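Local coordinates for probable sulfate-binding lipoprotein SubI (Mycobacterium tuberculosis, PDB 6DDN), which probably binds sulfate outside the membrane and passes it to an ABC-type importer, at residues Y285-Q290 / P300-V305; S67-A72 / T278-F283; D93-V98 / I115-K120; T55-A60 / V107-E112. All coordinates share one frame; numbering follows the deposited sequence.

Overall arrangement
Interaction 4 lies nearest the middle of the chain, about 9 Å from its centre, and joins two parallel strands whose ends reach a bound sulfate held by Ala60 N, consistent with the ligand site of this family. The helix pair of interaction 3 packs against those strands on the face bearing Val57 and Val107, the two contact centres being about 9 Å apart; it holds a second sulfate. Interaction 2 approaches interaction 4 to about 5 Å between nearest atoms without touching it. Interactions 1 and 2 touch through Ala289 CB and Phe283 O (3.1 Å), on successive helices 274-284 and 287-295. Interactions 1 and 3 stay apart, about 10 Å between nearest atoms.

Interaction 1. Residues Y285-Q290 / P300-V305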
loop_
_atom_site.group_PDB
_atom_site.type_symbol
_atom_site.label_atom_id
_atom_site.label_comp_id
_atom_site.label_asym_id
_atom_site.label_seq_id
_atom_site.Cartn_x
_atom_site.Cartn_y
_atom_site.Cartn_z
ATOM N N TYR A 285 -11.087 -1.856 12.852
ATOM C CA TYR A 285 -10.203 -1.933 14.006
ATOM C C TYR A 285 -10.643 -2.976 15.023
ATOM O O TYR A 285 -9.972 -3.137 16.048
ATOM C CB TYR A 285 -10.098 -0.556 14.669
ATOM C CG TYR A 285 -9.470 0.479 13.764
ATOM C CD1 TYR A 285 -8.091 0.619 13.691
ATOM C CD2 TYR A 285 -10.255 1.301 12.965
ATOM C CE1 TYR A 285 -7.509 1.555 12.856
ATOM C CE2 TYR A 285 -9.682 2.243 12.126
ATOM C CZ TYR A 285 -8.309 2.365 12.076
ATOM O OH TYR A 285 -7.733 3.299 11.245
ATOM N N THR A 286 -11.740 -3.684 14.769
ATOM C CA THR A 286 -12.145 -4.765 15.652
ATOM C C THR A 286 -11.127 -5.898 15.599
ATOM O O THR A 286 -10.321 -6.007 14.672
ATOM C CB THR A 286 -13.526 -5.296 15.268
ATOM O OG1 THR A 286 -13.475 -5.836 13.941
ATOM C CG2 THR A 286 -14.564 -4.186 15.326
ATOM N N VAL A 287 -11.174 -6.754 16.621
ATOM C CA VAL A 287 -10.252 -7.884 16.677
ATOM C C VAL A 287 -10.453 -8.791 15.470
ATOM O O VAL A 287 -9.487 -9.231 14.834
ATOM C CB VAL A 287 -10.427 -8.645 18.004
ATOM C CG1 VAL A 287 -9.863 -10.054 17.896
ATOM C CG2 VAL A 287 -9.773 -7.878 19.146
ATOM N N GLN A 288 -11.713 -9.061 15.119
ATOM C CA GLN A 288 -12.003 -9.961 14.006
ATOM C C GLN A 288 -11.472 -9.404 12.692
ATOM O O GLN A 288 -10.775 -10.101 11.946
ATOM C CB GLN A 288 -13.508 -10.211 13.912
ATOM C CG GLN A 288 -13.894 -11.219 12.842
ATOM C CD GLN A 288 -15.369 -11.168 12.493
ATOM O OE1 GLN A 288 -16.080 -10.237 12.878
ATOM N NE2 GLN A 288 -15.836 -12.168 11.753
ATOM N N ALA A 289 -11.791 -8.142 12.393
ATOM C CA ALA A 289 -11.347 -7.551 11.134
ATOM C C ALA A 289 -9.827 -7.509 11.046
ATOM O O ALA A 289 -9.256 -7.743 9.976
ATOM C CB ALA A 289 -11.933 -6.151 10.974
ATOM N N GLN A 290 -9.155 -7.212 12.162
ATOM C CA GLN A 290 -7.695 -7.207 12.160
ATOM C C GLN A 290 -7.144 -8.599 11.884
ATOM O O GLN A 290 -6.152 -8.749 11.160
ATOM C CB GLN A 290 -7.170 -6.672 13.491
ATOM C CG GLN A 290 -7.375 -5.182 13.670
ATOM C CD GLN A 290 -6.427 -4.361 12.823
ATOM O OE1 GLN A 290 -5.259 -4.191 13.168
ATOM N NE2 GLN A 290 -6.926 -3.847 11.704
ATOM N N PRO A 300 -1.533 -6.217 10.314
ATOM C CA PRO A 300 -2.487 -5.470 11.137
ATOM C C PRO A 300 -1.790 -4.526 12.104
ATOM O O PRO A 300 -0.614 -4.683 12.438
ATOM C CB PRO A 300 -3.229 -6.576 11.894
ATOM C CG PRO A 300 -2.204 -7.655 12.034
ATOM C CD PRO A 300 -1.383 -7.611 10.766
ATOM N N VAL A 301 -2.555 -3.529 12.557
ATOM C CA VAL A 301 -2.057 -2.566 13.536
ATOM C C VAL A 301 -2.432 -2.932 14.964
ATOM O O VAL A 301 -1.857 -2.362 15.905
ATOM C CB VAL A 301 -2.551 -1.137 13.221
ATOM C CG1 VAL A 301 -2.055 -0.699 11.855
ATOM C CG2 VAL A 301 -4.066 -1.067 13.297
ATOM N N ASP A 302 -3.372 -3.849 15.160
ATOM C CA ASP A 302 -3.695 -4.330 16.495
ATOM C C ASP A 302 -2.481 -5.045 17.075
ATOM O O ASP A 302 -2.060 -6.076 16.525
ATOM C CB ASP A 302 -4.898 -5.270 16.448
ATOM C CG ASP A 302 -5.470 -5.564 17.826
ATOM O OD1 ASP A 302 -4.693 -5.856 18.761
ATOM O OD2 ASP A 302 -6.709 -5.506 17.972
ATOM N N PRO A 303 -1.894 -4.550 18.167
ATOM C CA PRO A 303 -0.664 -5.172 18.685
ATOM C C PRO A 303 -0.841 -6.618 19.114
ATOM O O PRO A 303 0.143 -7.369 19.121
ATOM C CB PRO A 303 -0.292 -4.274 19.874
ATOM C CG PRO A 303 -1.575 -3.623 20.271
ATOM C CD PRO A 303 -2.324 -3.409 18.991
ATOM N N ALA A 304 -2.057 -7.038 19.469
ATOM C CA ALA A 304 -2.282 -8.436 19.817
ATOM C C ALA A 304 -2.400 -9.308 18.571
ATOM O O ALA A 304 -1.831 -10.406 18.524
ATOM C CB ALA A 304 -3.531 -8.571 20.687
ATOM N N VAL A 305 -3.128 -8.841 17.555
ATOM C CA VAL A 305 -3.221 -9.596 16.310
ATOM C C VAL A 305 -1.876 -9.605 15.597
ATOM O O VAL A 305 -1.466 -10.624 15.029
ATOM C CB VAL A 305 -4.339 -9.026 15.417
ATOM C CG1 VAL A 305 -4.376 -9.747 14.072
ATOM C CG2 VAL A 305 -5.681 -9.135 16.122
#
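Gln290 OE1 receives two successive backbone N-H groups from 300-305. The straighter bond comes from Asp302 N, 2.8 Å from Gln290 OE1, with 152° at the hydrogen and the donor tilted 16° from the carbonyl plane; Val301 N, 2.9 Å from the same oxygen, makes a bent and weak one. A bend at chi2 (-74°) brings OE1 to these two N-H groups. The amide nitrogen is held as well, donating to the backbone oxygens of Gln284 and Pro137, so both ends of the amide fix its rotation.

Carbon contacts surround the polar grip. Val301 CG2 lies 3.3 Å from Gln290 OE1, and Asp302 CB meets Gln290 CG at 3.7 Å. Farther along, Val305 CG1 rests 3.6 Å from Gln290 O. The Asp302 carboxylate serves its own helix instead, as an N-cap: OD1 accepts from Ala304 N, two residues on, at 3.0 Å. Thr286 OG1 caps the other helix from three residues back, 3.2 Å from Ala289 N.

The contact thus ties the start of helix 287-295 to the turn linking strand 299-300 with helix 303-308, with Ile136 and Pro137 of a loop beside it and helix 274-284 touching Ala289 through Phe283.

Interaction 2. Residues S67-A72 / T278-F283; sequences SAVIPA and TAFRNF
Ile70 and Phe280 make the closest apolar approach of this contact, Ile70 CG1 standing 3.5 Å from Phe280 CZ as the two side chains cross at a slant. Contact between aliphatic groups and rings is the main kind of interaction here. Val69 CG1 comes to Phe283 at the ring edge, in its plane, 4.0 Å from CE2, the two side chains running past each other in opposite senses; the same methyl is also 4.3 Å from Phe280 CE1. Ala72 CB completes the set, 3.9 Å from Phe283 CZ. Both phenylalanines place CG opposite the backbone N (chi1 -170° for Phe280, -179° for Phe283), which carries their rings out to the other helix.

A second kind sets ring atoms against main chain. Phe283 CZ is 3.6 Å from Ala72 C, and Phe283 CE2 is 3.8 Å from Val69 O.

Between the two segments the contact is apolar; a polar pair lies within 278-283, where Arg281 grips Asn282 OD1 side-on with NE and NH2, the acceptor lying close to the guanidinium plane. The shorter bond, Arg281 NH2 to Asn282 OD1, measures 2.6 Å.

The segment axes pass 11.0 Å apart at 116°, a wide separation bridged by the large rings. Phe73 meets both phenylalanine rings, while Ile70 and Phe280 both reach Val84 of strand 83-88. This helix layer laid over a beta-sheet fits the alpha/beta architecture of type 2 periplasmic binding proteins, joining an early helix to one more than 200 residues later.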
loop_
_atom_site.group_PDB
_atom_site.type_symbol
_atom_site.label_atom_id
_atom_site.label_comp_id
_atom_site.label_asym_id
_atom_site.label_seq_id
_atom_site.Cartn_x
_atom_site.Cartn_y
_atom_site.Cartn_z
ATOM N N SER A 67 -12.544 -7.761 0.374
ATOM C CA SER A 67 -13.536 -8.773 0.029
ATOM C C SER A 67 -13.679 -9.849 1.098
ATOM O O SER A 67 -14.622 -10.644 1.025
ATOM C CB SER A 67 -13.187 -9.414 -1.316
ATOM O OG SER A 67 -11.921 -10.041 -1.265
ATOM N N ALA A 68 -12.775 -9.899 2.074
ATOM C CA ALA A 68 -12.925 -10.788 3.219
ATOM C C ALA A 68 -13.547 -10.102 4.422
ATOM O O ALA A 68 -14.221 -10.762 5.220
ATOM C CB ALA A 68 -11.567 -11.369 3.625
ATOM N N VAL A 69 -13.345 -8.792 4.561
ATOM C CA VAL A 69 -13.872 -8.065 5.708
ATOM C C VAL A 69 -15.343 -7.714 5.504
ATOM O O VAL A 69 -16.137 -7.748 6.452
ATOM C CB VAL A 69 -13.013 -6.813 5.965
ATOM C CG1 VAL A 69 -13.833 -5.720 6.625
ATOM C CG2 VAL A 69 -11.803 -7.168 6.813
ATOM N N ILE A 70 -15.730 -7.380 4.270
ATOM C CA ILE A 70 -17.113 -6.974 4.009
ATOM C C ILE A 70 -18.113 -8.066 4.375
ATOM O O ILE A 70 -19.116 -7.753 5.039
ATOM C CB ILE A 70 -17.259 -6.497 2.553
ATOM C CG1 ILE A 70 -16.494 -5.187 2.345
ATOM C CG2 ILE A 70 -18.726 -6.323 2.188
ATOM C CD1 ILE A 70 -16.179 -4.888 0.897
ATOM N N PRO A 71 -17.922 -9.338 3.993
ATOM C CA PRO A 71 -18.848 -10.375 4.482
ATOM C C PRO A 71 -18.912 -10.451 5.996
ATOM O O PRO A 71 -19.999 -10.649 6.556
ATOM C CB PRO A 71 -18.282 -11.664 3.869
ATOM C CG PRO A 71 -17.558 -11.212 2.657
ATOM C CD PRO A 71 -16.951 -9.896 3.033
ATOM N N ALA A 72 -17.777 -10.297 6.681
ATOM C CA ALA A 72 -17.797 -10.267 8.140
ATOM C C ALA A 72 -18.534 -9.040 8.654
ATOM O O ALA A 72 -19.260 -9.113 9.653
ATOM C CB ALA A 72 -16.372 -10.300 8.689
ATOM N N THR A 278 -19.163 5.374 9.090
ATOM C CA THR A 278 -18.415 5.304 10.342
ATOM C C THR A 278 -18.424 3.888 10.906
ATOM O O THR A 278 -17.403 3.410 11.415
ATOM C CB THR A 278 -18.988 6.284 11.364
ATOM O OG1 THR A 278 -19.032 7.597 10.794
ATOM C CG2 THR A 278 -18.135 6.311 12.622
ATOM N N ALA A 279 -19.568 3.205 10.827
ATOM C CA ALA A 279 -19.638 1.829 11.302
ATOM C C ALA A 279 -18.693 0.930 10.516
ATOM O O ALA A 279 -18.007 0.080 11.095
ATOM C CB ALA A 279 -21.074 1.313 11.208
ATOM N N PHE A 280 -18.628 1.115 9.196
ATOM C CA PHE A 280 -17.742 0.296 8.378
ATOM C C PHE A 280 -16.277 0.612 8.640
ATOM O O PHE A 280 -15.426 -0.279 8.535
ATOM C CB PHE A 280 -18.064 0.486 6.897
ATOM C CG PHE A 280 -17.370 -0.492 5.998
ATOM C CD1 PHE A 280 -17.297 -1.830 6.338
ATOM C CD2 PHE A 280 -16.792 -0.076 4.813
ATOM C CE1 PHE A 280 -16.661 -2.735 5.512
ATOM C CE2 PHE A 280 -16.153 -0.979 3.982
ATOM C CZ PHE A 280 -16.088 -2.308 4.332
ATOM N N ARG A 281 -15.958 1.862 8.980
ATOM C CA ARG A 281 -14.575 2.209 9.288
ATOM C C ARG A 281 -14.161 1.658 10.648
ATOM O O ARG A 281 -13.082 1.071 10.788
ATOM C CB ARG A 281 -14.386 3.725 9.248
ATOM C CG ARG A 281 -12.978 4.160 9.617
ATOM C CD ARG A 281 -12.965 5.546 10.226
ATOM N NE ARG A 281 -13.573 5.561 11.553
ATOM C CZ ARG A 281 -14.046 6.654 12.145
ATOM N NH1 ARG A 281 -13.981 7.824 11.525
ATOM N NH2 ARG A 281 -14.586 6.577 13.355
ATOM N N ASN A 282 -15.009 1.844 11.663
ATOM C CA ASN A 282 -14.681 1.365 13.002
ATOM C C ASN A 282 -14.619 -0.155 13.054
ATOM O O ASN A 282 -13.843 -0.714 13.838
ATOM C CB ASN A 282 -15.702 1.893 14.009
ATOM C CG ASN A 282 -15.639 3.404 14.167
ATOM O OD1 ASN A 282 -14.691 4.049 13.716
ATOM N ND2 ASN A 282 -16.650 3.975 14.811
ATOM N N PHE A 283 -15.411 -0.837 12.224
ATOM C CA PHE A 283 -15.373 -2.294 12.193
ATOM C C PHE A 283 -13.988 -2.812 11.825
ATOM O O PHE A 283 -13.614 -3.917 12.232
ATOM C CB PHE A 283 -16.417 -2.824 11.208
ATOM C CG PHE A 283 -16.464 -4.323 11.119
ATOM C CD1 PHE A 283 -17.110 -5.069 12.091
ATOM C CD2 PHE A 283 -15.866 -4.986 10.060
ATOM C CE1 PHE A 283 -17.156 -6.448 12.011
ATOM C CE2 PHE A 283 -15.908 -6.363 9.973
ATOM C CZ PHE A 283 -16.554 -7.096 10.950
#

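Interaction 3. Residues D93-V98 / I115-K120. With SO4 (sulfate ion), chain E.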
loop_
_atom_site.group_PDB
_atom_site.type_symbol
_atom_site.label_atom_id
_atom_site.label_comp_id
_atom_site.label_asym_id
_atom_site.label_seq_id
_atom_site.Cartn_x
_atom_site.Cartn_y
_atom_site.Cartn_z
ATOM N N ASP A 93 -4.817 8.521 -8.761
ATOM C CA ASP A 93 -5.944 8.716 -9.668
ATOM C C ASP A 93 -7.269 8.597 -8.929
ATOM O O ASP A 93 -8.198 9.379 -9.171
ATOM C CB ASP A 93 -5.881 7.705 -10.814
ATOM C CG ASP A 93 -4.792 8.025 -11.819
ATOM O OD1 ASP A 93 -4.094 9.046 -11.641
ATOM O OD2 ASP A 93 -4.640 7.254 -12.791
ATOM N N GLN A 94 -7.377 7.625 -8.020
ATOM C CA GLN A 94 -8.600 7.474 -7.240
ATOM C C GLN A 94 -8.809 8.662 -6.310
ATOM O O GLN A 94 -9.945 9.109 -6.111
ATOM C CB GLN A 94 -8.559 6.169 -6.447
ATOM C CG GLN A 94 -8.620 4.916 -7.304
ATOM C CD GLN A 94 -10.039 4.503 -7.642
ATOM O OE1 GLN A 94 -10.686 3.784 -6.880
ATOM N NE2 GLN A 94 -10.529 4.955 -8.793
ATOM N N SER A 95 -7.726 9.187 -5.732
ATOM C CA SER A 95 -7.842 10.353 -4.865
ATOM C C SER A 95 -8.348 11.565 -5.638
ATOM O O SER A 95 -9.219 12.297 -5.157
ATOM C CB SER A 95 -6.496 10.657 -4.211
ATOM O OG SER A 95 -6.618 11.682 -3.241
ATOM N N ARG A 96 -7.816 11.787 -6.842
ATOM C CA ARG A 96 -8.273 12.909 -7.653
ATOM C C ARG A 96 -9.735 12.748 -8.044
ATOM O O ARG A 96 -10.496 13.723 -8.036
ATOM C CB ARG A 96 -7.396 13.046 -8.896
ATOM C CG ARG A 96 -6.060 13.685 -8.609
ATOM C CD ARG A 96 -5.101 13.547 -9.772
ATOM N NE ARG A 96 -3.722 13.525 -9.296
ATOM C CZ ARG A 96 -2.865 12.535 -9.522
ATOM N NH1 ARG A 96 -1.632 12.602 -9.039
ATOM N NH2 ARG A 96 -3.236 11.480 -10.237
ATOM N N GLY A 97 -10.142 11.526 -8.390
ATOM C CA GLY A 97 -11.533 11.291 -8.741
ATOM C C GLY A 97 -12.493 11.768 -7.671
ATOM O O GLY A 97 -13.421 12.533 -7.946
ATOM N N VAL A 98 -12.281 11.326 -6.430
ATOM C CA VAL A 98 -13.168 11.725 -5.341
ATOM C C VAL A 98 -13.041 13.217 -5.065
ATOM O O VAL A 98 -14.031 13.891 -4.756
ATOM C CB VAL A 98 -12.882 10.893 -4.080
ATOM C CG1 VAL A 98 -13.928 11.179 -3.014
ATOM C CG2 VAL A 98 -12.843 9.411 -4.416
ATOM N N ILE A 115 -4.827 11.002 1.049
ATOM C CA ILE A 115 -5.879 11.439 1.962
ATOM C C ILE A 115 -5.821 12.944 2.176
ATOM O O ILE A 115 -6.858 13.609 2.239
ATOM C CB ILE A 115 -5.779 10.678 3.300
ATOM C CG1 ILE A 115 -5.926 9.172 3.077
ATOM C CG2 ILE A 115 -6.840 11.164 4.267
ATOM C CD1 ILE A 115 -7.291 8.757 2.576
ATOM N N ALA A 116 -4.608 13.497 2.271
ATOM C CA ALA A 116 -4.450 14.931 2.483
ATOM C C ALA A 116 -5.038 15.743 1.337
ATOM O O ALA A 116 -5.568 16.837 1.565
ATOM C CB ALA A 116 -2.973 15.272 2.674
ATOM N N ARG A 117 -4.948 15.237 0.104
ATOM C CA ARG A 117 -5.573 15.932 -1.018
ATOM C C ARG A 117 -7.071 16.088 -0.795
ATOM O O ARG A 117 -7.640 17.150 -1.072
ATOM C CB ARG A 117 -5.301 15.185 -2.325
ATOM C CG ARG A 117 -6.016 15.789 -3.531
ATOM C CD ARG A 117 -5.919 14.907 -4.767
ATOM N NE ARG A 117 -4.564 14.855 -5.308
ATOM C CZ ARG A 117 -3.717 13.851 -5.102
ATOM N NH1 ARG A 117 -2.502 13.887 -5.633
ATOM N NH2 ARG A 117 -4.083 12.810 -4.367
ATOM N N LEU A 118 -7.723 15.043 -0.281
ATOM C CA LEU A 118 -9.152 15.129 0.002
ATOM C C LEU A 118 -9.438 16.055 1.175
ATOM O O LEU A 118 -10.486 16.712 1.203
ATOM C CB LEU A 118 -9.718 13.738 0.274
ATOM C CG LEU A 118 -9.589 12.753 -0.884
ATOM C CD1 LEU A 118 -10.557 11.619 -0.687
ATOM C CD2 LEU A 118 -9.848 13.445 -2.208
ATOM N N VAL A 119 -8.533 16.116 2.153
ATOM C CA VAL A 119 -8.700 17.059 3.253
ATOM C C VAL A 119 -8.574 18.489 2.743
ATOM O O VAL A 119 -9.375 19.365 3.089
ATOM C CB VAL A 119 -7.685 16.767 4.372
ATOM C CG1 VAL A 119 -7.947 17.662 5.569
ATOM C CG2 VAL A 119 -7.750 15.308 4.779
ATOM N N LYS A 120 -7.569 18.740 1.899
ATOM C CA LYS A 120 -7.408 20.045 1.272
ATOM C C LYS A 120 -8.633 20.450 0.463
ATOM O O LYS A 120 -8.859 21.648 0.257
ATOM C CB LYS A 120 -6.172 20.037 0.369
ATOM C CG LYS A 120 -5.407 21.347 0.326
ATOM C CD LYS A 120 -4.361 21.422 1.427
ATOM C CE LYS A 120 -3.546 22.704 1.327
ATOM N NZ LYS A 120 -4.406 23.921 1.318
HETATM S S SO4 E . -2.777 16.861 -7.982
HETATM O O1 SO4 E . -4.212 17.126 -7.950
HETATM O O2 SO4 E . -2.524 15.638 -8.738
HETATM O O3 SO4 E . -2.086 17.975 -8.622
HETATM O O4 SO4 E . -2.279 16.704 -6.619
#
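Arg117 leaves its helix toward Ser95, with CB 3.9 Å from Ser95 OG. Its CD passes 3.6 Å from Ser95 OG. A bend at chi3 (-69°) then turns the guanidinium across Arg96, whose CG lies over one of its faces. Around the edge, near the plane, the partners are divided. Arg117 NE and NH1 both donate to O4 of a sulfate, at 3.2 and 3.0 Å respectively. Arg117 NH2 points the other way, forming a weak bond to Ser95 OG at 3.0 Å and a salt bridge to Asp114. The stronger partner of the serine hydroxyl is the backbone oxygen of Asp114.

Arg96 reaches O2 of the same sulfate, its guanidinium plane turned 68° from that of Arg117; the approach of its NE to O2 is too short to be trusted in detail, and the bond from NH1 is weak. Asp93 OD1 holds Arg96 NH2 at 2.9 Å, steadying the group within its own helix. Beside these polar groups, Leu118 CD2 approaches Ser95 O and Leu118 CD1 meets Val98 CG1 at 4.1 Å. The axes of the two segments come within 9.1 Å, 14° from parallel.

The chemistry is that of two arginines sharing one anion, probably taken from the crystallisation liquor: its charge would offset theirs, while Asp93 and Asp114 would probably add compensation on the protein side.

Interaction 4. Residues T55-A60 / V107-E112. With SO4 (sulfate ion), chain C.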
loop_
_atom_site.group_PDB
_atom_site.type_symbol
_atom_site.label_atom_id
_atom_site.label_comp_id
_atom_site.label_asym_id
_atom_site.label_seq_id
_atom_site.Cartn_x
_atom_site.Cartn_y
_atom_site.Cartn_z
ATOM N N THR A 55 -20.070 3.248 -0.650
ATOM C CA THR A 55 -19.072 3.016 -1.684
ATOM C C THR A 55 -17.684 3.279 -1.127
ATOM O O THR A 55 -17.418 4.360 -0.591
ATOM C CB THR A 55 -19.320 3.906 -2.904
ATOM O OG1 THR A 55 -20.549 3.523 -3.531
ATOM C CG2 THR A 55 -18.180 3.766 -3.900
ATOM N N LEU A 56 -16.804 2.291 -1.257
ATOM C CA LEU A 56 -15.408 2.423 -0.871
ATOM C C LEU A 56 -14.570 2.642 -2.123
ATOM O O LEU A 56 -14.531 1.777 -3.006
ATOM C CB LEU A 56 -14.923 1.184 -0.119
ATOM C CG LEU A 56 -13.412 1.142 0.121
ATOM C CD1 LEU A 56 -12.984 2.236 1.086
ATOM C CD2 LEU A 56 -12.992 -0.215 0.635
ATOM N N VAL A 57 -13.915 3.793 -2.202
ATOM C CA VAL A 57 -12.953 4.082 -3.256
ATOM C C VAL A 57 -11.574 3.781 -2.688
ATOM O O VAL A 57 -11.052 4.538 -1.861
ATOM C CB VAL A 57 -13.061 5.532 -3.748
ATOM C CG1 VAL A 57 -11.926 5.856 -4.709
ATOM C CG2 VAL A 57 -14.406 5.760 -4.419
ATOM N N ALA A 58 -10.988 2.666 -3.111
ATOM C CA ALA A 58 -9.712 2.207 -2.589
ATOM C C ALA A 58 -8.665 2.205 -3.694
ATOM O O ALA A 58 -8.969 2.382 -4.876
ATOM C CB ALA A 58 -9.837 0.809 -1.970
ATOM N N TYR A 59 -7.411 1.994 -3.291
ATOM C CA TYR A 59 -6.314 1.957 -4.249
ATOM C C TYR A 59 -6.278 0.614 -4.974
ATOM O O TYR A 59 -7.279 -0.106 -5.001
ATOM C CB TYR A 59 -4.977 2.275 -3.563
ATOM C CG TYR A 59 -4.550 1.349 -2.441
ATOM C CD1 TYR A 59 -5.227 1.326 -1.227
ATOM C CD2 TYR A 59 -3.438 0.531 -2.583
ATOM C CE1 TYR A 59 -4.825 0.490 -0.198
ATOM C CE2 TYR A 59 -3.029 -0.302 -1.561
ATOM C CZ TYR A 59 -3.725 -0.324 -0.373
ATOM O OH TYR A 59 -3.310 -1.160 0.639
ATOM N N ALA A 60 -5.135 0.266 -5.568
ATOM C CA ALA A 60 -5.124 -0.764 -6.601
ATOM C C ALA A 60 -5.055 -2.190 -6.067
ATOM O O ALA A 60 -5.441 -3.117 -6.786
ATOM C CB ALA A 60 -3.953 -0.535 -7.557
ATOM N N VAL A 107 -12.664 6.304 1.907
ATOM C CA VAL A 107 -11.441 6.278 1.121
ATOM C C VAL A 107 -10.437 5.386 1.831
ATOM O O VAL A 107 -10.353 5.390 3.063
ATOM C CB VAL A 107 -10.863 7.689 0.902
ATOM C CG1 VAL A 107 -11.588 8.362 -0.238
ATOM C CG2 VAL A 107 -10.969 8.515 2.176
ATOM N N ASN A 108 -9.693 4.609 1.048
ATOM C CA ASN A 108 -8.608 3.771 1.560
ATOM C C ASN A 108 -7.513 3.802 0.500
ATOM O O ASN A 108 -7.606 3.106 -0.514
ATOM C CB ASN A 108 -9.077 2.350 1.842
ATOM C CG ASN A 108 -7.931 1.414 2.166
ATOM O OD1 ASN A 108 -7.807 0.336 1.584
ATOM N ND2 ASN A 108 -7.082 1.822 3.100
ATOM N N PHE A 109 -6.488 4.610 0.730
ATOM C CA PHE A 109 -5.488 4.883 -0.288
ATOM C C PHE A 109 -4.139 4.299 0.109
ATOM O O PHE A 109 -3.912 3.898 1.253
ATOM C CB PHE A 109 -5.387 6.391 -0.541
ATOM C CG PHE A 109 -6.598 6.961 -1.217
ATOM C CD1 PHE A 109 -7.303 6.208 -2.142
ATOM C CD2 PHE A 109 -7.044 8.238 -0.921
ATOM C CE1 PHE A 109 -8.424 6.720 -2.770
ATOM C CE2 PHE A 109 -8.166 8.758 -1.546
ATOM C CZ PHE A 109 -8.857 7.995 -2.470
ATOM N N SER A 110 -3.242 4.240 -0.877
ATOM C CA SER A 110 -1.929 3.646 -0.655
ATOM C C SER A 110 -1.097 4.475 0.312
ATOM O O SER A 110 -0.404 3.923 1.175
ATOM C CB SER A 110 -1.196 3.491 -1.987
ATOM O OG SER A 110 0.155 3.116 -1.785
ATOM N N VAL A 111 -1.150 5.799 0.186
ATOM C CA VAL A 111 -0.288 6.691 0.948
ATOM C C VAL A 111 -1.118 7.819 1.545
ATOM O O VAL A 111 -2.152 8.215 0.998
ATOM C CB VAL A 111 0.851 7.257 0.074
ATOM C CG1 VAL A 111 1.785 6.143 -0.372
ATOM C CG2 VAL A 111 0.275 7.981 -1.134
ATOM N N GLU A 112 -0.648 8.338 2.680
ATOM C CA GLU A 112 -1.348 9.431 3.351
ATOM C C GLU A 112 -1.549 10.669 2.480
ATOM O O GLU A 112 -2.621 11.290 2.589
ATOM C CB GLU A 112 -0.604 9.797 4.644
ATOM C CG GLU A 112 -1.225 10.949 5.427
ATOM C CD GLU A 112 -0.672 12.301 5.022
ATOM O OE1 GLU A 112 -1.331 13.323 5.304
ATOM O OE2 GLU A 112 0.419 12.341 4.415
HETATM S S SO4 C . -1.406 1.746 -5.961
HETATM O O1 SO4 C . -2.820 2.098 -6.050
HETATM O O2 SO4 C . -1.276 0.426 -5.348
HETATM O O3 SO4 C . -0.815 1.718 -7.294
HETATM O O4 SO4 C . -0.712 2.738 -5.147
#
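Tyr59 lays one face of its ring over Ser110 while turning an edge to Asn108. Ser110 CA sits 3.8 Å above the ring plane, over its centre, and Ser110 CB adds an off-centre CH-pi contact. At the edge, Tyr59 CD1 is 3.1 Å from Asn108 O. With chi1 at 60°, CG lies between the backbone N and the carbonyl carbon, which brings the ring over the other segment. The Asn108 amide is inclined 66° to the ring, its OD1 3.5 Å from Tyr59 CE1; that oxygen accepts from Trp66, and ND2 donates to Pro264 O. Phe109 starts away from the other strand but its ring returns, with CE1 4.1 Å from Val57 CG1.

Parallel bridges pair Val57 with Val107 and Ala58 with Asn108. Asn108 N donates to Val57 O at 3.2 Å (160° at the hydrogen), and Tyr59 N to Asn108 O at 3.0 Å. Past the strand end, Ala60 N binds sulfate O1 at 3.0 Å; Ser175 OG, Ser177 N, Gly218 N and Tyr236 OH are also hydrogen-bonded to the sulfate, consistent with the anion-binding site of this family.

Strand 53-58 lies between 83-88 and 106-108, the latter pairing onward with 257-267. The face bearing Val57 and Val107 is packed by helices 91-99 and 113-120, whereas the Asn108 face meets Trp66 of helix 63-74.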